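Local coordinates for BIFUNCTIONAL PROTEIN Proline utilization A (PutA) (Corynebacterium freiburgense, PDB 5UX5), which catalyses the two-step oxidation of proline to glutamate, pairing an FAD-dependent proline dehydrogenase with an NAD-dependent aldehyde dehydrogenase in one polypeptide, at residues G694-P702 with S726-V737; R950-D958 with S966-L974. All blocks are in the same frame, centred on the assembly; numbering follows the deposited sequence.

How the interactions relate
Following the chain from the N terminus, interaction 1 comes first: strand 696-700 runs out, helix 706-718 brings the chain back, and strand 728-734 pairs with its predecessor in the aldehyde dehydrogenase part of the protein. Interaction 2 opens only after that loop has closed, so the two neither nest nor cross. It is a shorter return, in which the chain leaving helix 936-953 turns round and lies along strand 965-980. The centres of interaction 1 and interaction 2 are about 26 Å apart, and the nearest atoms of interaction 1 and interaction 2 about 14 Å. A succession of paired strands still connects them, from 696-700 through 845-852, 870-873 and 1056-1064 to 965-980.

Interaction 1 of 2, residues G694-P702 with S726-V737; sequences GKNAIIVTP and SAASLVILVGDV. With SO4 (sulfate ion), chain G.
Lys695 reaches across to Ser729 and Leu730 at the start of the strand pair. From CB the chain leaves with CG anti to the backbone N (chi1 -168°), which lays CG 4.0 Å from CD1 of Leu730. The bend at chi2 then swings CD and CE over the Ser729 CB, with CE the nearer at 3.6 Å. At the tip, NZ donates to Ser729 OG at 2.9 Å and also to His818 O, while Phe815 adds a cation-pi contact. Beside it, the Asn696 amide is fixed in its rotation: ND2 donates to Ala727 O (3.1 Å), which lies in the amide plane, and to Cys725 O, and OD1 accepts from Thr848 N. This is the beta-alpha-beta unit of strand 696-700, helix 706-718 and strand 728-734, its two strands running parallel in the aldehyde dehydrogenase fold. Asn696 O accepts from both Ser729 N and Leu730 N; beyond it the ladder is regular, from Ile698 N to Leu730 O through to Val734 N bonding Val700 O at 2.9 Å. On one face Ala697 CB rests on Leu730 CB, and Ile699 and Ile732 pack against Ala836 of helix 833-841. On the other, Val700 CG2 meets Val731 CG2 at 3.7 Å, Val700 CB meets CD2 of Leu733 at 3.8 Å, and helix 706-718 covers Val700 and Val731.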
# COMPACT_ATOMS: atom_id res chain seq x y z
N GLY A 694 16.13 -6.21 8.93
CA GLY A 694 15.31 -6.37 10.10
C GLY A 694 14.66 -7.73 10.11
O GLY A 694 14.64 -8.44 9.10
N LYS A 695 14.18 -8.12 11.29
CA LYS A 695 13.47 -9.38 11.55
C LYS A 695 12.11 -8.99 12.11
O LYS A 695 11.91 -8.92 13.33
CB LYS A 695 14.26 -10.29 12.53
CG LYS A 695 13.71 -11.74 12.60
CD LYS A 695 13.81 -12.40 11.24
CE LYS A 695 13.14 -13.75 11.17
NZ LYS A 695 13.41 -14.38 9.84
N ASN A 696 11.14 -8.81 11.23
CA ASN A 696 9.93 -8.07 11.52
C ASN A 696 8.74 -9.01 11.66
O ASN A 696 8.64 -10.00 10.92
CB ASN A 696 9.68 -7.06 10.41
CG ASN A 696 10.91 -6.27 10.10
OD1 ASN A 696 11.42 -5.56 10.96
ND2 ASN A 696 11.43 -6.41 8.88
N ALA A 697 7.86 -8.70 12.59
CA ALA A 697 6.72 -9.54 12.92
C ALA A 697 5.45 -8.73 12.82
O ALA A 697 5.46 -7.50 12.94
CB ALA A 697 6.85 -10.13 14.32
N ILE A 698 4.34 -9.44 12.56
CA ILE A 698 2.99 -8.88 12.70
C ILE A 698 2.26 -9.72 13.73
O ILE A 698 2.13 -10.94 13.57
CB ILE A 698 2.23 -8.86 11.37
CG1 ILE A 698 2.85 -7.86 10.40
CG2 ILE A 698 0.71 -8.61 11.55
CD1 ILE A 698 2.11 -7.87 9.07
N ILE A 699 1.78 -9.07 14.79
CA ILE A 699 0.96 -9.73 15.80
C ILE A 699 -0.51 -9.70 15.39
O ILE A 699 -1.04 -8.66 14.99
CB ILE A 699 1.16 -9.07 17.18
CG1 ILE A 699 2.63 -9.15 17.60
CG2 ILE A 699 0.25 -9.69 18.19
CD1 ILE A 699 2.90 -8.53 18.95
N VAL A 700 -1.17 -10.86 15.50
CA VAL A 700 -2.57 -11.04 15.19
C VAL A 700 -3.24 -11.61 16.43
O VAL A 700 -2.96 -12.75 16.83
CB VAL A 700 -2.77 -11.97 13.99
CG1 VAL A 700 -4.28 -12.13 13.62
CG2 VAL A 700 -1.93 -11.49 12.82
N THR A 701 -4.14 -10.85 17.01
CA THR A 701 -4.88 -11.24 18.20
C THR A 701 -6.29 -11.65 17.82
O THR A 701 -6.79 -11.24 16.77
CB THR A 701 -4.93 -10.07 19.20
OG1 THR A 701 -5.95 -9.14 18.80
CG2 THR A 701 -3.59 -9.37 19.26
N PRO A 702 -7.00 -12.39 18.67
CA PRO A 702 -8.36 -12.83 18.30
C PRO A 702 -9.31 -11.70 17.94
O PRO A 702 -10.28 -11.95 17.21
CB PRO A 702 -8.84 -13.58 19.55
CG PRO A 702 -7.62 -14.04 20.20
CD PRO A 702 -6.60 -12.95 19.97
N SER A 726 12.14 -4.67 5.42
CA SER A 726 10.90 -4.53 6.17
C SER A 726 9.99 -5.75 6.12
O SER A 726 8.93 -5.74 6.76
CB SER A 726 10.15 -3.31 5.67
OG SER A 726 10.03 -3.42 4.28
N ALA A 727 10.35 -6.78 5.37
CA ALA A 727 9.46 -7.90 5.11
C ALA A 727 8.95 -8.51 6.41
O ALA A 727 9.60 -8.45 7.45
CB ALA A 727 10.19 -8.97 4.30
N ALA A 728 7.73 -9.05 6.36
CA ALA A 728 7.15 -9.75 7.50
C ALA A 728 7.64 -11.19 7.46
O ALA A 728 7.20 -11.99 6.63
CB ALA A 728 5.63 -9.67 7.47
N SER A 729 8.57 -11.52 8.33
CA SER A 729 9.15 -12.84 8.43
C SER A 729 8.44 -13.67 9.47
O SER A 729 8.47 -14.90 9.40
CB SER A 729 10.63 -12.71 8.81
OG SER A 729 11.50 -13.35 7.89
N LEU A 730 7.77 -13.02 10.38
CA LEU A 730 7.10 -13.68 11.47
C LEU A 730 5.69 -13.12 11.57
O LEU A 730 5.47 -11.92 11.41
CB LEU A 730 7.87 -13.44 12.77
CG LEU A 730 9.36 -13.83 12.74
CD1 LEU A 730 10.14 -13.17 13.85
CD2 LEU A 730 9.56 -15.33 12.85
N VAL A 731 4.73 -14.01 11.80
CA VAL A 731 3.40 -13.67 12.28
C VAL A 731 3.23 -14.37 13.63
O VAL A 731 3.48 -15.58 13.75
CB VAL A 731 2.31 -14.03 11.23
CG1 VAL A 731 2.31 -15.49 10.90
CG2 VAL A 731 0.90 -13.60 11.65
N ILE A 732 2.87 -13.60 14.65
CA ILE A 732 2.72 -14.09 16.02
C ILE A 732 1.23 -14.02 16.34
O ILE A 732 0.67 -12.92 16.42
CB ILE A 732 3.51 -13.26 17.04
CG1 ILE A 732 4.97 -13.09 16.65
CG2 ILE A 732 3.43 -13.87 18.43
CD1 ILE A 732 5.64 -12.14 17.58
N LEU A 733 0.60 -15.17 16.51
CA LEU A 733 -0.83 -15.25 16.79
C LEU A 733 -1.05 -15.42 18.29
O LEU A 733 -0.40 -16.26 18.92
CB LEU A 733 -1.45 -16.44 16.06
CG LEU A 733 -0.96 -16.67 14.66
CD1 LEU A 733 -1.60 -17.93 14.14
CD2 LEU A 733 -1.37 -15.50 13.84
N VAL A 734 -1.93 -14.60 18.86
CA VAL A 734 -2.29 -14.74 20.27
C VAL A 734 -3.53 -15.60 20.38
O VAL A 734 -4.55 -15.34 19.73
CB VAL A 734 -2.50 -13.38 20.94
CG1 VAL A 734 -2.89 -13.60 22.38
CG2 VAL A 734 -1.24 -12.52 20.87
N GLY A 735 -3.44 -16.66 21.18
CA GLY A 735 -4.59 -17.53 21.33
C GLY A 735 -5.00 -18.15 20.02
O GLY A 735 -4.16 -18.54 19.19
N ASP A 736 -6.32 -18.25 19.81
CA ASP A 736 -6.92 -18.89 18.65
C ASP A 736 -7.47 -17.81 17.72
O ASP A 736 -8.29 -16.98 18.14
CB ASP A 736 -8.01 -19.87 19.07
CG ASP A 736 -8.79 -20.44 17.89
OD1 ASP A 736 -8.19 -21.13 17.05
OD2 ASP A 736 -10.02 -20.21 17.81
N VAL A 737 -7.02 -17.81 16.47
CA VAL A 737 -7.41 -16.78 15.51
C VAL A 737 -8.33 -17.32 14.41
O VAL A 737 -8.48 -16.70 13.37
CB VAL A 737 -6.17 -16.08 14.93
CG1 VAL A 737 -5.55 -15.18 15.98
CG2 VAL A 737 -5.15 -17.11 14.49
S SO4 G . 9.86 -0.34 2.58
O1 SO4 G . 9.05 -0.81 1.46
O2 SO4 G . 8.91 -0.03 3.65
O3 SO4 G . 10.71 0.81 2.21
O4 SO4 G . 10.76 -1.41 3.00

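Interaction 2 of 2, residues R950-D958 with S966-L974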
# COMPACT_ATOMS: atom_id res chain seq x y z
N ARG A 950 8.79 22.13 22.89
CA ARG A 950 7.48 22.65 22.51
C ARG A 950 7.25 22.61 21.01
O ARG A 950 6.12 22.40 20.55
CB ARG A 950 7.31 24.09 22.99
CG ARG A 950 7.27 24.27 24.47
CD ARG A 950 7.02 25.71 24.78
NE ARG A 950 7.21 25.97 26.19
CZ ARG A 950 7.03 27.15 26.77
NH1 ARG A 950 6.64 28.19 26.05
NH2 ARG A 950 7.24 27.30 28.06
N THR A 951 8.30 22.83 20.22
CA THR A 951 8.15 22.99 18.78
C THR A 951 8.03 21.64 18.08
O THR A 951 7.15 21.46 17.23
CB THR A 951 9.36 23.74 18.22
OG1 THR A 951 9.27 25.12 18.59
CG2 THR A 951 9.36 23.62 16.69
N GLU A 952 8.89 20.69 18.45
CA GLU A 952 9.10 19.46 17.72
C GLU A 952 8.98 18.22 18.62
O GLU A 952 8.04 17.42 18.47
CB GLU A 952 10.48 19.52 17.05
CG GLU A 952 10.83 18.33 16.14
CD GLU A 952 10.17 18.45 14.79
OE1 GLU A 952 9.31 19.35 14.63
OE2 GLU A 952 10.48 17.64 13.88
N PHE A 953 9.89 18.08 19.59
CA PHE A 953 10.15 16.76 20.18
C PHE A 953 8.99 16.24 21.03
O PHE A 953 8.82 15.03 21.15
CB PHE A 953 11.44 16.80 20.99
CG PHE A 953 12.65 17.18 20.17
CD1 PHE A 953 12.91 16.51 18.98
CD2 PHE A 953 13.51 18.18 20.58
CE1 PHE A 953 14.00 16.85 18.21
CE2 PHE A 953 14.60 18.53 19.84
CZ PHE A 953 14.86 17.87 18.65
N GLY A 954 8.22 17.12 21.65
CA GLY A 954 7.10 16.73 22.47
C GLY A 954 5.81 16.57 21.72
O GLY A 954 4.77 16.37 22.35
N VAL A 955 5.83 16.69 20.41
CA VAL A 955 4.61 16.64 19.60
C VAL A 955 4.58 15.35 18.78
O VAL A 955 5.60 14.93 18.20
CB VAL A 955 4.49 17.85 18.66
CG1 VAL A 955 3.15 17.80 17.98
CG2 VAL A 955 4.68 19.16 19.43
N GLU A 956 3.40 14.74 18.71
CA GLU A 956 3.10 13.72 17.72
C GLU A 956 2.56 14.43 16.48
O GLU A 956 1.52 15.09 16.56
CB GLU A 956 2.09 12.71 18.24
CG GLU A 956 2.49 12.09 19.55
CD GLU A 956 1.98 10.67 19.72
OE1 GLU A 956 2.52 9.95 20.60
OE2 GLU A 956 1.08 10.27 18.94
N GLN A 957 3.26 14.31 15.36
CA GLN A 957 3.05 15.14 14.18
C GLN A 957 2.62 14.29 12.99
O GLN A 957 3.42 13.51 12.45
CB GLN A 957 4.32 15.89 13.85
CG GLN A 957 4.66 17.01 14.79
CD GLN A 957 5.78 17.86 14.23
OE1 GLN A 957 5.55 18.92 13.64
NE2 GLN A 957 7.00 17.37 14.38
N ASP A 958 1.41 14.52 12.50
CA ASP A 958 0.92 13.90 11.28
C ASP A 958 1.06 14.92 10.16
O ASP A 958 0.24 15.82 10.03
CB ASP A 958 -0.53 13.43 11.46
CG ASP A 958 -1.04 12.60 10.30
OD1 ASP A 958 -0.60 12.83 9.14
OD2 ASP A 958 -1.91 11.72 10.56
N SER A 966 -4.03 7.45 9.70
CA SER A 966 -3.23 8.29 10.59
C SER A 966 -1.76 7.96 10.42
O SER A 966 -1.35 6.81 10.57
CB SER A 966 -3.66 8.07 12.04
OG SER A 966 -2.76 8.73 12.89
N ASN A 967 -0.95 8.97 10.10
CA ASN A 967 0.49 8.77 9.92
C ASN A 967 1.25 9.74 10.82
O ASN A 967 1.39 10.92 10.48
CB ASN A 967 0.86 8.90 8.44
CG ASN A 967 0.29 7.74 7.60
OD1 ASN A 967 0.74 6.60 7.72
ND2 ASN A 967 -0.68 8.04 6.73
N VAL A 968 1.77 9.22 11.94
CA VAL A 968 2.35 10.01 13.04
C VAL A 968 3.87 9.92 13.04
O VAL A 968 4.46 8.85 12.87
CB VAL A 968 1.76 9.53 14.38
CG1 VAL A 968 2.51 10.09 15.53
CG2 VAL A 968 0.30 9.95 14.47
N PHE A 969 4.52 11.07 13.27
CA PHE A 969 5.97 11.16 13.40
C PHE A 969 6.27 11.68 14.80
O PHE A 969 5.87 12.79 15.16
CB PHE A 969 6.57 12.11 12.35
CG PHE A 969 8.05 12.23 12.44
CD1 PHE A 969 8.86 11.24 11.90
CD2 PHE A 969 8.65 13.32 13.07
CE1 PHE A 969 10.24 11.34 12.00
CE2 PHE A 969 10.03 13.42 13.17
CZ PHE A 969 10.83 12.43 12.65
N ARG A 970 6.95 10.87 15.60
CA ARG A 970 7.15 11.21 16.99
C ARG A 970 8.54 10.78 17.42
O ARG A 970 9.21 9.97 16.77
CB ARG A 970 6.08 10.58 17.91
CG ARG A 970 6.07 9.08 17.98
CD ARG A 970 4.94 8.57 18.86
NE ARG A 970 5.06 7.14 19.14
CZ ARG A 970 4.37 6.49 20.08
NH1 ARG A 970 3.53 7.16 20.86
NH2 ARG A 970 4.54 5.19 20.26
N TYR A 971 8.95 11.34 18.56
CA TYR A 971 10.23 11.01 19.16
C TYR A 971 10.00 10.17 20.40
O TYR A 971 9.13 10.49 21.21
CB TYR A 971 10.99 12.29 19.48
CG TYR A 971 11.29 13.15 18.26
CD1 TYR A 971 10.35 14.04 17.78
CD2 TYR A 971 12.50 13.02 17.57
CE1 TYR A 971 10.62 14.84 16.66
CE2 TYR A 971 12.77 13.80 16.44
CZ TYR A 971 11.82 14.71 16.00
OH TYR A 971 12.08 15.49 14.92
N ARG A 972 10.76 9.08 20.54
CA ARG A 972 10.73 8.23 21.74
C ARG A 972 12.02 8.38 22.53
O ARG A 972 13.09 8.59 21.95
CB ARG A 972 10.57 6.73 21.41
CG ARG A 972 9.39 6.40 20.56
CD ARG A 972 8.14 6.80 21.27
NE ARG A 972 7.73 5.84 22.27
CZ ARG A 972 6.71 6.05 23.09
NH1 ARG A 972 6.04 7.19 23.00
NH2 ARG A 972 6.35 5.12 23.98
N PRO A 973 11.98 8.22 23.85
CA PRO A 973 13.19 8.45 24.65
C PRO A 973 14.21 7.35 24.42
O PRO A 973 13.85 6.17 24.35
CB PRO A 973 12.67 8.43 26.09
CG PRO A 973 11.52 7.53 26.03
CD PRO A 973 10.86 7.78 24.69
N LEU A 974 15.47 7.75 24.22
CA LEU A 974 16.61 6.83 24.31
C LEU A 974 16.85 6.46 25.76
O LEU A 974 16.99 7.34 26.61
CB LEU A 974 17.85 7.47 23.72
CG LEU A 974 19.15 6.66 23.77
CD1 LEU A 974 19.18 5.70 22.62
CD2 LEU A 974 20.38 7.58 23.73
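Phe953 turns a ring edge onto the face of Tyr971, a T-shaped pair with centroids 4.8 Å apart and planes at 88°. CD1 of Phe953 does the touching, poised over the centre of the tyrosine ring. The hydroxyl is held at the far end: Tyr971 OH donates to Glu952 OE2 at 2.9 Å, using the anti lone pair of that oxygen, and is also bonded to Asn905 ND2. Glu952 gets there with CG anti to its own N, which sets CG obliquely to the tyrosine ring, 3.5 Å from Tyr971 CE1; the bend at chi2 (79°) then directs the carboxylate to the hydroxyl. Its other oxygen, OE1, takes a weak bond from Gln957 NE2.

Glu956 and Arg970 run side by side in the same direction and end in a salt bridge, OE1 to NH1 at 3.0 Å. The carboxylate stands almost perpendicular to the guanidinium and meets it at the edge, close to its plane. Arg970 NE turns to Gln1059 OE1, and Arg972 NH1 lies over one face of the guanidinium. Further on, Asp958 OD2 accepts a hydrogen bond from the backbone N of Asn967 at 2.9 Å, the donor coming from above the carboxylate plane, while OD1 is taken by Gly961 N.

Between these side chains Gln957 and Phe969 exchange two backbone bonds, Gln957 N to Phe969 O (3.0 Å) and Phe969 N to Gln957 O (2.8 Å): a single antiparallel, hydrogen-bonded bridge. The segment leaving helix 936-953 thus borders one edge of strand 965-980, in what is probably the C-terminal domain, while strand 1056-1064 pairs with the opposite edge through Val968 and Arg970 and, at Leu1056, also touches Phe953.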